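Packaging enzyme P4 (Pseudomonas phage phi13, PDB 4BLP) probably acts as a hexameric RecA-like helicase that hydrolyses nucleoside triphosphates to drive packaging of viral RNA. Local coordinates at residues D[188-192]-D[193-197]; D[213-216]-D[217-220]. All coordinates share one frame; numbering follows the deposited sequence.

Interaction 1. Residues D[188-192]-D[193-197]; sequences IAVAD and LTEML
D192 and T194 meet through a hydroxyl-carboxylate bond in which T194 OG1 donates to D192 OD2 over 2.6 Å, along the syn lone pair. The carboxylate of D192 also takes two backbone N-H groups. E195 N reaches D192 OD1 at 3.0 Å from 46° above the carboxylate plane, while T194 N makes a weaker bond to D192 OD2. With CG held between its backbone N and carbonyl carbon (chi1 80°), the D192 side chain folds over the start of the helix, a textbook N-cap. Here the cap joins strand 187-189, outermost in the chain's RecA-like sheet, to helix 193-205, whose first turn is closed by M196 N bonding to D192 O.

E195 returns in the other direction: its extended chain, CG anti to the backbone N (chi1 -175°), brings OE1 within 2.8 Å of A191 N. Water 2 donates to both D192 OD1 and E195 OE1, bridging carboxylates whose oxygens stand 4.4 Å apart. R128 of the second subunit forms a salt bridge with OE1 and probably offsets the gathered negative charge.

V190 CG2 packs 3.7 Å from M196 CB, both residues buried, and V190 CG1 lies against E195 CG.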
loop_
_atom_site.group_PDB
_atom_site.type_symbol
_atom_site.label_atom_id
_atom_site.label_comp_id
_atom_site.label_asym_id
_atom_site.label_seq_id
_atom_site.Cartn_x
_atom_site.Cartn_y
_atom_site.Cartn_z
ATOM N N ILE D 188 1.904 36.731 10.438
ATOM C CA ILE D 188 1.463 35.913 11.545
ATOM C C ILE D 188 1.962 34.494 11.245
ATOM O O ILE D 188 1.618 33.961 10.203
ATOM C CB ILE D 188 -0.060 35.969 11.725
ATOM C CG1 ILE D 188 -0.565 37.416 12.010
ATOM C CG2 ILE D 188 -0.472 34.989 12.846
ATOM C CD1 ILE D 188 -1.984 37.604 12.080
ATOM N N ALA D 189 2.763 33.918 12.144
ATOM C CA ALA D 189 3.309 32.583 11.950
ATOM C C ALA D 189 2.305 31.556 12.477
ATOM O O ALA D 189 1.758 31.733 13.570
ATOM C CB ALA D 189 4.646 32.476 12.684
ATOM N N VAL D 190 2.099 30.464 11.737
ATOM C CA VAL D 190 1.141 29.412 12.164
ATOM C C VAL D 190 1.840 28.063 12.050
ATOM O O VAL D 190 2.856 27.957 11.341
ATOM C CB VAL D 190 -0.204 29.439 11.372
ATOM C CG1 VAL D 190 -0.945 30.773 11.612
ATOM C CG2 VAL D 190 0.040 29.210 9.880
ATOM N N ALA D 191 1.269 27.023 12.715
ATOM C CA ALA D 191 1.908 25.714 12.733
ATOM C C ALA D 191 1.220 24.669 11.845
ATOM O O ALA D 191 1.901 24.008 11.047
ATOM C CB ALA D 191 2.004 25.205 14.176
ATOM N N ASP D 192 -0.101 24.436 12.032
ATOM C CA ASP D 192 -0.771 23.331 11.294
ATOM C C ASP D 192 -1.816 23.872 10.328
ATOM O O ASP D 192 -2.069 25.088 10.275
ATOM C CB ASP D 192 -1.422 22.338 12.279
ATOM C CG ASP D 192 -2.750 22.811 12.798
ATOM O OD1 ASP D 192 -2.814 23.944 13.296
ATOM O OD2 ASP D 192 -3.753 22.045 12.671
ATOM N N LEU D 193 -2.426 22.973 9.584
ATOM C CA LEU D 193 -3.444 23.346 8.587
ATOM C C LEU D 193 -4.667 24.040 9.240
ATOM O O LEU D 193 -5.184 25.008 8.678
ATOM C CB LEU D 193 -3.860 22.052 7.865
ATOM C CG LEU D 193 -5.116 22.168 6.969
ATOM C CD1 LEU D 193 -4.811 23.024 5.710
ATOM C CD2 LEU D 193 -5.561 20.756 6.562
ATOM N N THR D 194 -5.134 23.549 10.420
ATOM C CA THR D 194 -6.324 24.159 11.017
ATOM C C THR D 194 -6.037 25.573 11.483
ATOM O O THR D 194 -6.878 26.461 11.268
ATOM C CB THR D 194 -6.899 23.316 12.185
ATOM O OG1 THR D 194 -5.970 23.266 13.278
ATOM C CG2 THR D 194 -7.270 21.896 11.743
ATOM N N GLU D 195 -4.865 25.794 12.114
ATOM C CA GLU D 195 -4.530 27.149 12.564
ATOM C C GLU D 195 -4.386 28.071 11.338
ATOM O O GLU D 195 -4.833 29.213 11.370
ATOM C CB GLU D 195 -3.217 27.121 13.388
ATOM C CG GLU D 195 -2.895 28.484 13.971
ATOM C CD GLU D 195 -1.561 28.534 14.709
ATOM O OE1 GLU D 195 -0.724 27.614 14.532
ATOM O OE2 GLU D 195 -1.341 29.536 15.421
ATOM N N MET D 196 -3.709 27.600 10.302
ATOM C CA MET D 196 -3.532 28.403 9.081
ATOM C C MET D 196 -4.894 28.839 8.532
ATOM O O MET D 196 -5.088 30.030 8.298
ATOM C CB MET D 196 -2.769 27.574 8.028
ATOM C CG MET D 196 -2.475 28.356 6.719
ATOM S SD MET D 196 -3.909 28.488 5.594
ATOM C CE MET D 196 -4.072 26.739 5.121
ATOM N N LEU D 197 -5.841 27.902 8.369
ATOM C CA LEU D 197 -7.142 28.245 7.800
ATOM C C LEU D 197 -7.954 29.162 8.710
ATOM O O LEU D 197 -8.575 30.082 8.215
ATOM C CB LEU D 197 -7.959 26.995 7.471
ATOM C CG LEU D 197 -9.199 27.237 6.587
ATOM C CD1 LEU D 197 -8.894 28.004 5.260
ATOM C CD2 LEU D 197 -9.862 25.925 6.261
HETATM O O HOH W 1 0.518 31.063 15.764
HETATM O O HOH W 2 -1.228 24.970 15.243
#

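Interaction 2. Residues D[213-216]-D[217-220]; sequences DSFR and NLVF
An ST turn followed at once by a helix start marks the exit of strand 210-213 from the RecA-like core. The peptide bond between D213 and S214 is cis, as after the Walker B strand of RecA, and D213 probably holds the Walker B position: its carboxylate forms a salt bridge with R173 and a weak hydrogen bond with S160 of the presumed P-loop. S214 OG, with chi1 at 70°, accepts R216 N at 3.1 Å and closes the ST turn. Water 3 spans the same corner, donating to S214 O and accepting from N217 N.

F215 is the N-cap, and its carbonyl oxygen begins the helical bonding. V219 N bonds to F215 O at 3.1 Å, whereas L218 N makes a weak, bent bond to the same oxygen. The F215 and L218 side chains run alongside each other in one direction, CD2 to CD2 at 3.8 Å, and both pack on L239 of helix 233-248.

One residue on, F220 N bonds to R216 O at 2.8 Å. That oxygen also sits over one face of the F220 ring, 3.2 Å from CG and nearer the CG end of the ring than its centre, while the ring's far end approaches the arginine's own side chain. R216 bends at chi3 (-67°), bringing its guanidinium to the F220 ring at a steep 70° between planes. The polar end is held elsewhere: NH1 bonds to G175 O and to T240 of the second subunit, and NH2 to S276 of that subunit, so the group ties the two chains together. F220 CE2 lies over one guanidinium face, 3.7 Å from R216 CZ, and R216 NH2 lies in the plane of the phenylalanine ring at its edge.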
loop_
_atom_site.group_PDB
_atom_site.type_symbol
_atom_site.label_atom_id
_atom_site.label_comp_id
_atom_site.label_asym_id
_atom_site.label_seq_id
_atom_site.Cartn_x
_atom_site.Cartn_y
_atom_site.Cartn_z
ATOM N N ASP D 213 1.797 32.409 2.805
ATOM C CA ASP D 213 3.108 31.981 2.361
ATOM C C ASP D 213 3.530 30.824 3.259
ATOM O O ASP D 213 4.092 31.070 4.320
ATOM C CB ASP D 213 4.106 33.151 2.431
ATOM C CG ASP D 213 5.483 32.789 1.937
ATOM O OD1 ASP D 213 5.613 31.745 1.255
ATOM O OD2 ASP D 213 6.449 33.492 2.311
ATOM N N SER D 214 3.178 29.573 2.909
ATOM C CA SER D 214 2.580 29.182 1.616
ATOM C C SER D 214 1.753 27.912 1.785
ATOM O O SER D 214 1.566 27.435 2.918
ATOM C CB SER D 214 3.722 28.888 0.625
ATOM O OG SER D 214 4.386 27.684 0.998
ATOM N N PHE D 215 1.321 27.316 0.658
ATOM C CA PHE D 215 0.593 26.050 0.702
ATOM C C PHE D 215 1.533 24.863 0.441
ATOM O O PHE D 215 1.063 23.770 0.116
ATOM C CB PHE D 215 -0.583 26.084 -0.318
ATOM C CG PHE D 215 -1.879 26.682 0.170
ATOM C CD1 PHE D 215 -1.952 27.324 1.401
ATOM C CD2 PHE D 215 -3.051 26.573 -0.587
ATOM C CE1 PHE D 215 -3.164 27.884 1.854
ATOM C CE2 PHE D 215 -4.274 27.102 -0.114
ATOM C CZ PHE D 215 -4.324 27.766 1.098
ATOM N N ARG D 216 2.849 25.043 0.633
ATOM C CA ARG D 216 3.757 23.911 0.394
ATOM C C ARG D 216 3.365 22.648 1.236
ATOM O O ARG D 216 3.459 21.544 0.707
ATOM C CB ARG D 216 5.221 24.306 0.552
ATOM C CG ARG D 216 5.735 24.524 1.926
ATOM C CD ARG D 216 7.072 25.266 1.783
ATOM N NE ARG D 216 8.144 24.484 1.165
ATOM C CZ ARG D 216 9.185 23.999 1.831
ATOM N NH1 ARG D 216 9.300 24.205 3.139
ATOM N NH2 ARG D 216 10.136 23.336 1.194
ATOM N N ASN D 217 2.902 22.792 2.512
ATOM C CA ASN D 217 2.529 21.582 3.270
ATOM C C ASN D 217 1.283 20.893 2.689
ATOM O O ASN D 217 1.135 19.687 2.875
ATOM C CB ASN D 217 2.311 21.914 4.741
ATOM C CG ASN D 217 3.549 21.616 5.536
ATOM O OD1 ASN D 217 4.641 21.525 4.989
ATOM N ND2 ASN D 217 3.385 21.361 6.822
ATOM N N LEU D 218 0.409 21.657 1.989
ATOM C CA LEU D 218 -0.734 21.052 1.308
ATOM C C LEU D 218 -0.225 20.239 0.117
ATOM O O LEU D 218 -0.627 19.080 -0.086
ATOM C CB LEU D 218 -1.701 22.173 0.860
ATOM C CG LEU D 218 -3.105 21.729 0.549
ATOM C CD1 LEU D 218 -3.869 21.374 1.871
ATOM C CD2 LEU D 218 -3.853 22.844 -0.257
ATOM N N VAL D 219 0.701 20.822 -0.667
ATOM C CA VAL D 219 1.299 20.079 -1.790
ATOM C C VAL D 219 1.992 18.826 -1.299
ATOM O O VAL D 219 1.845 17.746 -1.882
ATOM C CB VAL D 219 2.295 20.968 -2.587
ATOM C CG1 VAL D 219 3.046 20.150 -3.666
ATOM C CG2 VAL D 219 1.583 22.162 -3.194
ATOM N N PHE D 220 2.770 18.953 -0.223
ATOM C CA PHE D 220 3.514 17.812 0.287
ATOM C C PHE D 220 2.631 16.764 0.973
ATOM O O PHE D 220 2.917 15.577 0.878
ATOM C CB PHE D 220 4.587 18.299 1.293
ATOM C CG PHE D 220 5.678 19.201 0.746
ATOM C CD1 PHE D 220 5.914 19.300 -0.621
ATOM C CD2 PHE D 220 6.462 19.963 1.601
ATOM C CE1 PHE D 220 6.928 20.134 -1.113
ATOM C CE2 PHE D 220 7.472 20.794 1.107
ATOM C CZ PHE D 220 7.723 20.838 -0.233
HETATM O O HOH W 3 2.985 25.157 3.976
#

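Interactions 1 and 2 follow in series along the chain, their centres 11 Å apart. Each sits where a parallel strand of the mixed sheet gives way to a helix. Helix 193-205, begun in interaction 1, carries the chain from strand 187-189 to strand 210-213, a beta-alpha-beta crossover that passes over the intervening strand 170-173. The two sites touch directly: M196 CE packs 3.6 Å from F215 CE1, and L193 and L218 approach through their CD1 atoms. W174 contacts side chains of both. Both sites also meet the second subunit, so these consecutive strand exits lie at an interface of the hexamer, where R128, T240 and S276 of the second subunit reach E195 and R216.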